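Local atomic coordinates of 16S rRNA methyltransferase (Streptomyces sp. DSM 40477, PDB entry 3MQ2), a protein that methylates the N1 position of adenine 1408 in 16S rRNA, using S-adenosyl-L-methionine, and so confers resistance to aminoglycosides such as kanamycin and apramycin. Residues M106-L111 against T194-R199; A144-V149 against S203-D208; G153-P158 against A168-E173. One frame throughout, in Å; residues are numbered along the deposited sequence.

Overall arrangement
Interaction 1 lies at the S-adenosyl-L-homocysteine pocket and brings together the chain after strand 99-105 and the start of helix 196-200. The centre of interaction 2 lies about 12 Å from that of interaction 1; their segments adjoin in the sequence and alternate along the chain. The side chain of Asp208 is about 6 Å from that of Met106 but about 12 Å from the ligand. Interaction 3 is nested inside the loops closed by both others, its centre about 17 Å from that of interaction 2. It touches interaction 2 through the salt bridge between Arg146 NH2 and Glu157 OE2 (2.8 Å), yet stays about 8 Å from interaction 1 at the nearest atoms.

Interaction 1 (M106-L111 against T194-R199); sequences MPWGSL and TSWTRR. With SAH (S-adenosyl-L-homocysteine), chain C.
Met106 and Trp196 mark the nearest backbone approach, their CA atoms 7.6 Å apart, and no hydrogen bond joins the two segments. Met106 has backbone angles in the left-handed helical region, after which 107-108 are extended and the chain turns into a helix. Across the gap, Thr194 caps the turn into helix 196-200: Thr194 OG1 accepts from Trp196 N at 3.0 Å.

The side chains bridge this distance. Met106 lies over one face of the Trp196 indole, with CB 3.7 Å from the centroid of the five-membered ring and 8° off its normal, a CH-pi contact. The chain then bends at both chi2 and chi3 and runs past the ring, so that Met106 CE reaches Trp196 CB at 3.9 Å while SD stands obliquely to the indole in a Met-aromatic contact. The second tryptophan meets Trp196 rim to rim: Trp108 CD1 is 3.7 Å from Trp196 CZ2, with the planes at 66° and neither ring over the other's face. Trp108 reaches this place with CG between its backbone N and carbonyl carbon (chi1 60°).

In this Rossmann-like methyltransferase fold, Met106, Trp108, Ser110, Leu111 and Thr194-Trp196 line the S-adenosyl-L-homocysteine pocket. Both indoles border the ligand's sulfur, Trp108 NE1 3.5 Å from SAH SD, consistent with their lining the approach of adenine 1408 to the methyl donor. Some contacts of Trp196 and Thr194 with the homocysteine part, sulfur included, are too short to be trusted in detail. At the adenine end, SAH N6 donates to Ser110 OG at 2.8 Å, and that hydroxyl is also hydrogen-bonded to Glu91 OE2; a weak bond runs from Ser195 N to SAH O (3.3 Å).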
loop_
_atom_site.group_PDB
_atom_site.type_symbol
_atom_site.label_atom_id
_atom_site.label_comp_id
_atom_site.label_asym_id
_atom_site.label_seq_id
_atom_site.Cartn_x
_atom_site.Cartn_y
_atom_site.Cartn_z
ATOM N N MET A 106 3.661 -4.686 3.972
ATOM C CA MET A 106 4.190 -6.053 3.866
ATOM C C MET A 106 4.446 -6.511 2.436
ATOM O O MET A 106 4.037 -7.609 2.065
ATOM C CB MET A 106 3.235 -7.059 4.529
ATOM C CG MET A 106 2.477 -6.519 5.708
ATOM S SD MET A 106 3.638 -6.158 7.026
ATOM C CE MET A 106 4.024 -7.828 7.546
ATOM N N PRO A 107 5.150 -5.697 1.633
ATOM C CA PRO A 107 5.349 -6.096 0.238
ATOM C C PRO A 107 6.274 -7.298 0.107
ATOM O O PRO A 107 7.137 -7.534 0.961
ATOM C CB PRO A 107 6.007 -4.859 -0.381
ATOM C CG PRO A 107 6.763 -4.248 0.771
ATOM C CD PRO A 107 5.826 -4.421 1.940
ATOM N N TRP A 108 6.077 -8.059 -0.964
ATOM C CA TRP A 108 7.063 -9.042 -1.391
ATOM C C TRP A 108 7.140 -9.014 -2.913
ATOM O O TRP A 108 6.402 -8.262 -3.558
ATOM C CB TRP A 108 6.753 -10.452 -0.849
ATOM C CG TRP A 108 5.429 -11.069 -1.248
ATOM C CD1 TRP A 108 4.234 -10.959 -0.588
ATOM C CD2 TRP A 108 5.191 -11.926 -2.371
ATOM N NE1 TRP A 108 3.263 -11.692 -1.248
ATOM C CE2 TRP A 108 3.828 -12.286 -2.345
ATOM C CE3 TRP A 108 6.002 -12.429 -3.395
ATOM C CZ2 TRP A 108 3.254 -13.122 -3.310
ATOM C CZ3 TRP A 108 5.427 -13.255 -4.362
ATOM C CH2 TRP A 108 4.067 -13.597 -4.303
ATOM N N GLY A 109 8.042 -9.805 -3.481
ATOM C CA GLY A 109 8.182 -9.834 -4.928
ATOM C C GLY A 109 8.725 -8.523 -5.457
ATOM O O GLY A 109 9.510 -7.855 -4.790
ATOM N N SER A 110 8.295 -8.142 -6.654
ATOM C CA SER A 110 8.885 -6.985 -7.317
ATOM C C SER A 110 8.533 -5.684 -6.605
ATOM O O SER A 110 9.286 -4.720 -6.683
ATOM C CB SER A 110 8.446 -6.922 -8.787
ATOM O OG SER A 110 7.054 -6.672 -8.896
ATOM N N LEU A 111 7.404 -5.664 -5.903
ATOM C CA LEU A 111 7.021 -4.478 -5.138
ATOM C C LEU A 111 8.006 -4.251 -3.987
ATOM O O LEU A 111 8.351 -3.116 -3.664
ATOM C CB LEU A 111 5.591 -4.605 -4.609
ATOM C CG LEU A 111 5.037 -3.420 -3.805
ATOM C CD1 LEU A 111 5.183 -2.128 -4.579
ATOM C CD2 LEU A 111 3.574 -3.665 -3.433
ATOM N N THR A 194 -4.112 -6.196 8.355
ATOM C CA THR A 194 -3.768 -6.988 7.182
ATOM C C THR A 194 -3.805 -8.488 7.498
ATOM O O THR A 194 -3.748 -8.889 8.660
ATOM C CB THR A 194 -2.404 -6.579 6.567
ATOM O OG1 THR A 194 -1.362 -7.441 7.036
ATOM C CG2 THR A 194 -2.067 -5.127 6.899
ATOM N N SER A 195 -3.895 -9.305 6.457
ATOM C CA SER A 195 -3.936 -10.753 6.616
ATOM C C SER A 195 -2.644 -11.275 7.231
ATOM O O SER A 195 -2.570 -12.429 7.663
ATOM C CB SER A 195 -4.169 -11.435 5.264
ATOM O OG SER A 195 -3.063 -11.254 4.391
ATOM N N TRP A 196 -1.623 -10.428 7.272
ATOM C CA TRP A 196 -0.313 -10.878 7.715
ATOM C C TRP A 196 -0.258 -11.065 9.221
ATOM O O TRP A 196 0.626 -11.751 9.724
ATOM C CB TRP A 196 0.788 -9.929 7.235
ATOM C CG TRP A 196 0.969 -9.987 5.752
ATOM C CD1 TRP A 196 0.266 -9.289 4.815
ATOM C CD2 TRP A 196 1.900 -10.806 5.029
ATOM N NE1 TRP A 196 0.703 -9.618 3.553
ATOM C CE2 TRP A 196 1.706 -10.544 3.656
ATOM C CE3 TRP A 196 2.882 -11.725 5.408
ATOM C CZ2 TRP A 196 2.457 -11.175 2.660
ATOM C CZ3 TRP A 196 3.627 -12.350 4.417
ATOM C CH2 TRP A 196 3.409 -12.072 3.060
ATOM N N THR A 197 -1.194 -10.449 9.937
ATOM C CA THR A 197 -1.247 -10.577 11.392
ATOM C C THR A 197 -1.270 -12.049 11.789
ATOM O O THR A 197 -0.583 -12.467 12.722
ATOM C CB THR A 197 -2.495 -9.890 11.984
ATOM O OG1 THR A 197 -2.524 -8.510 11.592
ATOM C CG2 THR A 197 -2.475 -9.979 13.500
ATOM N N ARG A 198 -2.060 -12.830 11.065
ATOM C CA ARG A 198 -2.213 -14.240 11.375
ATOM C C ARG A 198 -0.905 -14.987 11.139
ATOM O O ARG A 198 -0.467 -15.762 11.987
ATOM C CB ARG A 198 -3.337 -14.853 10.540
ATOM C CG ARG A 198 -3.885 -16.146 11.115
ATOM C CD ARG A 198 -4.834 -16.823 10.146
ATOM N NE ARG A 198 -5.847 -15.911 9.619
ATOM C CZ ARG A 198 -5.759 -15.297 8.443
ATOM N NH1 ARG A 198 -4.703 -15.494 7.667
ATOM N NH2 ARG A 198 -6.726 -14.484 8.041
ATOM N N ARG A 199 -0.285 -14.742 9.990
ATOM C CA ARG A 199 0.975 -15.391 9.644
ATOM C C ARG A 199 2.050 -15.042 10.658
ATOM O O ARG A 199 2.867 -15.885 11.028
ATOM C CB ARG A 199 1.425 -14.973 8.242
ATOM C CG ARG A 199 2.792 -15.517 7.834
ATOM C CD ARG A 199 3.055 -15.316 6.343
ATOM N NE ARG A 199 4.454 -15.550 5.980
ATOM C CZ ARG A 199 4.921 -16.678 5.448
ATOM N NH1 ARG A 199 4.103 -17.699 5.209
ATOM N NH2 ARG A 199 6.208 -16.780 5.153
HETATM N N SAH C . -0.712 -5.455 1.923
HETATM C CA SAH C . -1.474 -6.688 2.028
HETATM C CB SAH C . -0.853 -7.794 1.177
HETATM C CG SAH C . 0.663 -7.904 1.296
HETATM S SD SAH C . 1.275 -9.446 0.571
HETATM C C SAH C . -1.536 -7.113 3.482
HETATM O O SAH C . -2.223 -8.073 3.833
HETATM O OXT SAH C . -0.887 -6.496 4.326
HETATM C "C5'" SAH C . 1.993 -8.450 -0.761
HETATM C "C4'" SAH C . 1.001 -8.217 -1.894
HETATM O "O4'" SAH C . 1.615 -7.417 -2.883
HETATM C "C3'" SAH C . 0.572 -9.508 -2.594
HETATM O "O3'" SAH C . -0.833 -9.556 -2.650
HETATM C "C2'" SAH C . 1.091 -9.414 -4.011
HETATM O "O2'" SAH C . 0.143 -9.907 -4.941
HETATM C "C1'" SAH C . 1.286 -7.919 -4.165
HETATM N N9 SAH C . 2.343 -7.539 -5.110
HETATM C C8 SAH C . 3.644 -7.964 -5.174
HETATM N N7 SAH C . 4.247 -7.317 -6.210
HETATM C C5 SAH C . 3.334 -6.490 -6.784
HETATM C C6 SAH C . 3.395 -5.609 -7.854
HETATM N N6 SAH C . 4.523 -5.447 -8.541
HETATM N N1 SAH C . 2.270 -4.893 -8.192
HETATM C C2 SAH C . 1.094 -5.044 -7.487
HETATM N N3 SAH C . 1.028 -5.924 -6.432
HETATM C C4 SAH C . 2.140 -6.620 -6.095
#

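Interaction 2 (A144-V149 against S203-D208); sequences AWRPSV and SRDRFD
Arg146 reaches across to 203-208 and meets Asp205 and Phe207 in two different ways. Against Asp205 the flat groups stand almost perpendicular, the guanidinium and carboxylate planes 89° apart. The bridge is not a paired, two-pronged one, since of the arginine's nitrogens only Arg146 NH1 bonds the carboxylate, and through Asp205 OD2 alone, at 2.9 Å. The hydrogen bond in this salt bridge is weak because the N-H points poorly at the oxygen. Asp205 slides past the arginine in the opposite sense, which also brings Asp205 OD2 to 3.5 Å from Arg146 CD.

The backbone oxygen of Phe207 is met far more directly. It lies at the edge of the guanidinium, in its plane, and is gripped end-on by two nitrogens: Arg146 NH1 is 2.9 Å from Phe207 O, with an N-H...O angle of 160° and in the carbonyl plane, and Arg146 NH2 is 3.3 Å from it, tilted from that plane. The arginine gets there by placing CG beside its backbone N (chi1 -58°) and running straight from CG to NE. Its reach joins the loop after strand 134-141, where a cis peptide bond precedes Pro147, to the loop entering strand 209-216; these are neighbouring antiparallel strands of the Rossmann-like sheet, and the contact ties their connections together at one end.

Within 203-208, Ser203 forms an ST turn, its OG accepting from Asp205 N at 3.1 Å. Ser203 OG donates to Asp208 OD1 at 2.7 Å, on the syn side of the carboxylate. Asp208 OD1 also bonds to His143, and at 4.1 Å from Arg146 NH1 it is beyond a salt bridge, though it probably adds to the negative field around the guanidinium. Arg146 NH2 also forms a salt bridge with Glu157 OE2, while the ring of Phe207 stacks with Tyr183.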
loop_
_atom_site.group_PDB
_atom_site.type_symbol
_atom_site.label_atom_id
_atom_site.label_comp_id
_atom_site.label_asym_id
_atom_site.label_seq_id
_atom_site.Cartn_x
_atom_site.Cartn_y
_atom_site.Cartn_z
ATOM N N ALA A 144 11.438 -10.946 5.253
ATOM C CA ALA A 144 12.052 -11.034 3.937
ATOM C C ALA A 144 13.560 -11.203 4.084
ATOM O O ALA A 144 14.260 -11.449 3.105
ATOM C CB ALA A 144 11.724 -9.780 3.103
ATOM N N TRP A 145 14.061 -11.057 5.311
ATOM C CA TRP A 145 15.488 -11.230 5.578
ATOM C C TRP A 145 15.740 -12.341 6.589
ATOM O O TRP A 145 16.831 -12.444 7.138
ATOM C CB TRP A 145 16.109 -9.928 6.103
ATOM C CG TRP A 145 16.227 -8.855 5.078
ATOM C CD1 TRP A 145 17.311 -8.606 4.276
ATOM C CD2 TRP A 145 15.236 -7.876 4.726
ATOM N NE1 TRP A 145 17.053 -7.535 3.455
ATOM C CE2 TRP A 145 15.791 -7.070 3.708
ATOM C CE3 TRP A 145 13.936 -7.608 5.167
ATOM C CZ2 TRP A 145 15.085 -6.014 3.119
ATOM C CZ3 TRP A 145 13.234 -6.561 4.577
ATOM C CH2 TRP A 145 13.817 -5.771 3.573
ATOM N N ARG A 146 14.735 -13.173 6.824
ATOM C CA ARG A 146 14.803 -14.174 7.882
ATOM C C ARG A 146 14.324 -15.537 7.386
ATOM O O ARG A 146 13.334 -16.066 7.877
ATOM C CB ARG A 146 13.957 -13.710 9.068
ATOM C CG ARG A 146 14.387 -12.342 9.627
ATOM C CD ARG A 146 13.485 -11.884 10.769
ATOM N NE ARG A 146 13.806 -10.527 11.208
ATOM C CZ ARG A 146 13.077 -9.844 12.086
ATOM N NH1 ARG A 146 11.991 -10.392 12.615
ATOM N NH2 ARG A 146 13.418 -8.606 12.418
ATOM N N PRO A 147 15.037 -16.119 6.409
ATOM C CA PRO A 147 16.264 -15.610 5.790
ATOM C C PRO A 147 15.976 -14.807 4.520
ATOM O O PRO A 147 14.832 -14.716 4.073
ATOM C CB PRO A 147 16.996 -16.898 5.426
ATOM C CG PRO A 147 15.874 -17.792 4.984
ATOM C CD PRO A 147 14.708 -17.470 5.914
ATOM N N SER A 148 17.020 -14.223 3.940
ATOM C CA SER A 148 16.850 -13.380 2.758
ATOM C C SER A 148 16.127 -14.098 1.617
ATOM O O SER A 148 16.526 -15.191 1.200
ATOM C CB SER A 148 18.203 -12.854 2.278
ATOM O OG SER A 148 18.774 -11.961 3.217
ATOM N N VAL A 149 15.066 -13.473 1.115
ATOM C CA VAL A 149 14.337 -13.980 -0.047
ATOM C C VAL A 149 15.039 -13.477 -1.314
ATOM O O VAL A 149 15.811 -12.519 -1.260
ATOM C CB VAL A 149 12.868 -13.512 -0.027
ATOM C CG1 VAL A 149 12.153 -14.077 1.198
ATOM C CG2 VAL A 149 12.800 -11.989 -0.012
ATOM N N SER A 203 5.311 -15.697 15.266
ATOM C CA SER A 203 6.681 -15.203 15.306
ATOM C C SER A 203 7.171 -15.089 16.733
ATOM O O SER A 203 6.418 -14.706 17.630
ATOM C CB SER A 203 6.796 -13.830 14.643
ATOM O OG SER A 203 8.121 -13.323 14.738
ATOM N N ARG A 204 8.445 -15.399 16.932
ATOM C CA ARG A 204 9.071 -15.232 18.230
ATOM C C ARG A 204 10.037 -14.048 18.211
ATOM O O ARG A 204 10.693 -13.763 19.211
ATOM C CB ARG A 204 9.810 -16.507 18.628
ATOM C CG ARG A 204 8.900 -17.712 18.836
ATOM C CD ARG A 204 8.313 -17.714 20.243
ATOM N NE ARG A 204 6.897 -17.375 20.246
ATOM C CZ ARG A 204 6.155 -17.272 21.343
ATOM N NH1 ARG A 204 6.694 -17.477 22.538
ATOM N NH2 ARG A 204 4.870 -16.959 21.245
ATOM N N ASP A 205 10.112 -13.353 17.075
ATOM C CA ASP A 205 11.001 -12.203 16.967
ATOM C C ASP A 205 10.467 -11.010 17.762
ATOM O O ASP A 205 9.266 -10.885 17.973
ATOM C CB ASP A 205 11.246 -11.833 15.494
ATOM C CG ASP A 205 11.946 -12.952 14.736
ATOM O OD1 ASP A 205 12.737 -13.690 15.364
ATOM O OD2 ASP A 205 11.702 -13.109 13.521
ATOM N N ARG A 206 11.365 -10.136 18.195
ATOM C CA ARG A 206 10.956 -8.947 18.939
ATOM C C ARG A 206 10.040 -8.066 18.100
ATOM O O ARG A 206 8.991 -7.635 18.568
ATOM C CB ARG A 206 12.172 -8.143 19.405
ATOM C CG ARG A 206 11.810 -6.900 20.219
ATOM C CD ARG A 206 11.021 -7.246 21.487
ATOM N NE ARG A 206 10.592 -6.024 22.167
ATOM C CZ ARG A 206 9.481 -5.357 21.869
ATOM N NH1 ARG A 206 8.667 -5.796 20.906
ATOM N NH2 ARG A 206 9.183 -4.242 22.522
ATOM N N PHE A 207 10.457 -7.800 16.861
ATOM C CA PHE A 207 9.662 -7.037 15.912
ATOM C C PHE A 207 9.666 -7.755 14.582
ATOM O O PHE A 207 10.659 -8.381 14.213
ATOM C CB PHE A 207 10.255 -5.653 15.686
ATOM C CG PHE A 207 10.224 -4.773 16.891
ATOM C CD1 PHE A 207 9.025 -4.291 17.384
ATOM C CD2 PHE A 207 11.406 -4.393 17.504
ATOM C CE1 PHE A 207 9.006 -3.456 18.505
ATOM C CE2 PHE A 207 11.398 -3.555 18.614
ATOM C CZ PHE A 207 10.188 -3.085 19.105
ATOM N N ASP A 208 8.564 -7.632 13.856
ATOM C CA ASP A 208 8.442 -8.241 12.542
ATOM C C ASP A 208 8.409 -7.209 11.434
ATOM O O ASP A 208 8.577 -7.559 10.274
ATOM C CB ASP A 208 7.148 -9.036 12.460
ATOM C CG ASP A 208 7.086 -10.125 13.489
ATOM O OD1 ASP A 208 8.091 -10.844 13.616
ATOM O OD2 ASP A 208 6.044 -10.257 14.159
#

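Interaction 3 (G153-P158 against A168-E173); sequences GEHPEP and APRYAE
His155 and Arg170 come at each other from opposite directions and meet through a single hydrogen bond, Arg170 NH1 to His155 NE2, 2.7 Å long with an N-H...N angle of 166°. His155 CA and Arg170 CA are 13.0 Å apart, a gap spanned by both side chains, the arginine contributing the longer part. Its CG turns away from the carbonyl carbon and lies beside the backbone N, and from CG to NE the chain is fully extended, which carries the guanidinium off helix 160-173 to the loop 153-158.

The imidazole also has CG beside its backbone N, and this first torsion works together with chi2 (96°), which turns the ring so that its NE2 edge faces Arg170. Each flat group is met at its edge, with the planes 89° apart: NH1 sits somewhat tilted from the ring plane, while NE2 lies close to the guanidinium plane. Arg170 NH2 stays farther back, 3.5 Å from His155 NE2, and no stacking occurs between the two. The histidine ring instead meets Trp166, from the same helix, with the planes inclined at a shallow angle.

This is a surface contact that ties the loop after strand 134-141 to the helix it leads into, away from the cofactor.

His155 ND1 is hydrogen-bonded to Val152 O, and since a carbonyl can only accept, that nitrogen carries a proton; NE2, accepting from a guanidinium, is then the unprotonated nitrogen. The ring is therefore probably neutral, and the adjacent positive charge would disfavour a second proton. Arg170 NH1 also bonds Leu116 O, so two acceptors fix its orientation.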
loop_
_atom_site.group_PDB
_atom_site.type_symbol
_atom_site.label_atom_id
_atom_site.label_comp_id
_atom_site.label_asym_id
_atom_site.label_seq_id
_atom_site.Cartn_x
_atom_site.Cartn_y
_atom_site.Cartn_z
ATOM N N GLY A 153 17.891 -9.636 -2.629
ATOM C CA GLY A 153 19.273 -9.779 -3.053
ATOM C C GLY A 153 20.237 -9.771 -1.887
ATOM O O GLY A 153 20.050 -10.506 -0.917
ATOM N N GLU A 154 21.277 -8.943 -1.978
ATOM C CA GLU A 154 22.272 -8.854 -0.910
ATOM C C GLU A 154 22.001 -7.708 0.065
ATOM O O GLU A 154 22.858 -7.369 0.883
ATOM C CB GLU A 154 23.683 -8.709 -1.488
ATOM C CG GLU A 154 24.188 -9.931 -2.236
ATOM C CD GLU A 154 25.645 -9.797 -2.644
ATOM O OE1 GLU A 154 26.193 -10.752 -3.233
ATOM O OE2 GLU A 154 26.241 -8.733 -2.375
ATOM N N HIS A 155 20.814 -7.109 -0.015
ATOM C CA HIS A 155 20.458 -6.049 0.922
ATOM C C HIS A 155 20.435 -6.614 2.334
ATOM O O HIS A 155 19.789 -7.630 2.585
ATOM C CB HIS A 155 19.076 -5.478 0.608
ATOM C CG HIS A 155 19.038 -4.576 -0.582
ATOM N ND1 HIS A 155 18.674 -5.019 -1.836
ATOM C CD2 HIS A 155 19.287 -3.252 -0.706
ATOM C CE1 HIS A 155 18.717 -4.008 -2.686
ATOM N NE2 HIS A 155 19.084 -2.923 -2.025
ATOM N N PRO A 156 21.150 -5.968 3.266
ATOM C CA PRO A 156 21.063 -6.390 4.668
ATOM C C PRO A 156 19.691 -6.032 5.225
ATOM O O PRO A 156 19.036 -5.164 4.658
ATOM C CB PRO A 156 22.147 -5.549 5.348
ATOM C CG PRO A 156 22.247 -4.323 4.500
ATOM C CD PRO A 156 22.018 -4.791 3.087
ATOM N N GLU A 157 19.255 -6.688 6.298
ATOM C CA GLU A 157 17.977 -6.334 6.910
ATOM C C GLU A 157 18.042 -4.897 7.418
ATOM O O GLU A 157 18.951 -4.547 8.167
ATOM C CB GLU A 157 17.632 -7.271 8.070
ATOM C CG GLU A 157 16.291 -6.917 8.737
ATOM C CD GLU A 157 15.924 -7.829 9.890
ATOM O OE1 GLU A 157 16.130 -9.061 9.776
ATOM O OE2 GLU A 157 15.424 -7.308 10.916
ATOM N N PRO A 158 17.083 -4.056 7.009
ATOM C CA PRO A 158 17.153 -2.655 7.440
ATOM C C PRO A 158 16.740 -2.451 8.890
ATOM O O PRO A 158 15.895 -3.159 9.431
ATOM C CB PRO A 158 16.159 -1.953 6.516
ATOM C CG PRO A 158 15.169 -3.022 6.166
ATOM C CD PRO A 158 15.974 -4.295 6.071
ATOM N N ALA A 168 17.227 6.363 2.974
ATOM C CA ALA A 168 16.827 7.755 2.775
ATOM C C ALA A 168 17.369 8.347 1.467
ATOM O O ALA A 168 16.615 8.958 0.710
ATOM C CB ALA A 168 17.220 8.620 3.974
ATOM N N PRO A 169 18.676 8.175 1.203
ATOM C CA PRO A 169 19.262 8.738 -0.019
ATOM C C PRO A 169 18.594 8.181 -1.262
ATOM O O PRO A 169 18.325 8.930 -2.201
ATOM C CB PRO A 169 20.717 8.268 0.040
ATOM C CG PRO A 169 20.985 8.059 1.474
ATOM C CD PRO A 169 19.701 7.569 2.073
ATOM N N ARG A 170 18.331 6.877 -1.269
ATOM C CA ARG A 170 17.664 6.239 -2.397
ATOM C C ARG A 170 16.252 6.763 -2.578
ATOM O O ARG A 170 15.796 6.966 -3.702
ATOM C CB ARG A 170 17.596 4.724 -2.199
ATOM C CG ARG A 170 18.934 4.025 -2.196
ATOM C CD ARG A 170 18.742 2.540 -1.980
ATOM N NE ARG A 170 19.946 1.781 -2.299
ATOM C CZ ARG A 170 19.985 0.459 -2.399
ATOM N NH1 ARG A 170 18.882 -0.258 -2.205
ATOM N NH2 ARG A 170 21.127 -0.147 -2.693
ATOM N N TYR A 171 15.546 6.958 -1.470
ATOM C CA TYR A 171 14.188 7.475 -1.547
ATOM C C TYR A 171 14.199 8.894 -2.116
ATOM O O TYR A 171 13.378 9.227 -2.973
ATOM C CB TYR A 171 13.505 7.418 -0.175
ATOM C CG TYR A 171 12.787 6.112 0.084
ATOM C CD1 TYR A 171 13.370 4.898 -0.252
ATOM C CD2 TYR A 171 11.523 6.094 0.655
ATOM C CE1 TYR A 171 12.716 3.697 -0.024
ATOM C CE2 TYR A 171 10.860 4.902 0.893
ATOM C CZ TYR A 171 11.464 3.706 0.555
ATOM O OH TYR A 171 10.795 2.526 0.780
ATOM N N ALA A 172 15.145 9.712 -1.652
ATOM C CA ALA A 172 15.250 11.093 -2.124
ATOM C C ALA A 172 15.486 11.161 -3.630
ATOM O O ALA A 172 14.909 12.006 -4.308
ATOM C CB ALA A 172 16.360 11.842 -1.385
ATOM N N GLU A 173 16.331 10.271 -4.146
ATOM C CA GLU A 173 16.604 10.208 -5.582
ATOM C C GLU A 173 15.317 9.981 -6.369
ATOM O O GLU A 173 15.191 10.418 -7.517
ATOM C CB GLU A 173 17.578 9.072 -5.893
ATOM C CG GLU A 173 18.890 9.123 -5.127
ATOM C CD GLU A 173 19.706 7.853 -5.292
ATOM O OE1 GLU A 173 20.722 7.699 -4.579
ATOM O OE2 GLU A 173 19.332 7.007 -6.134
#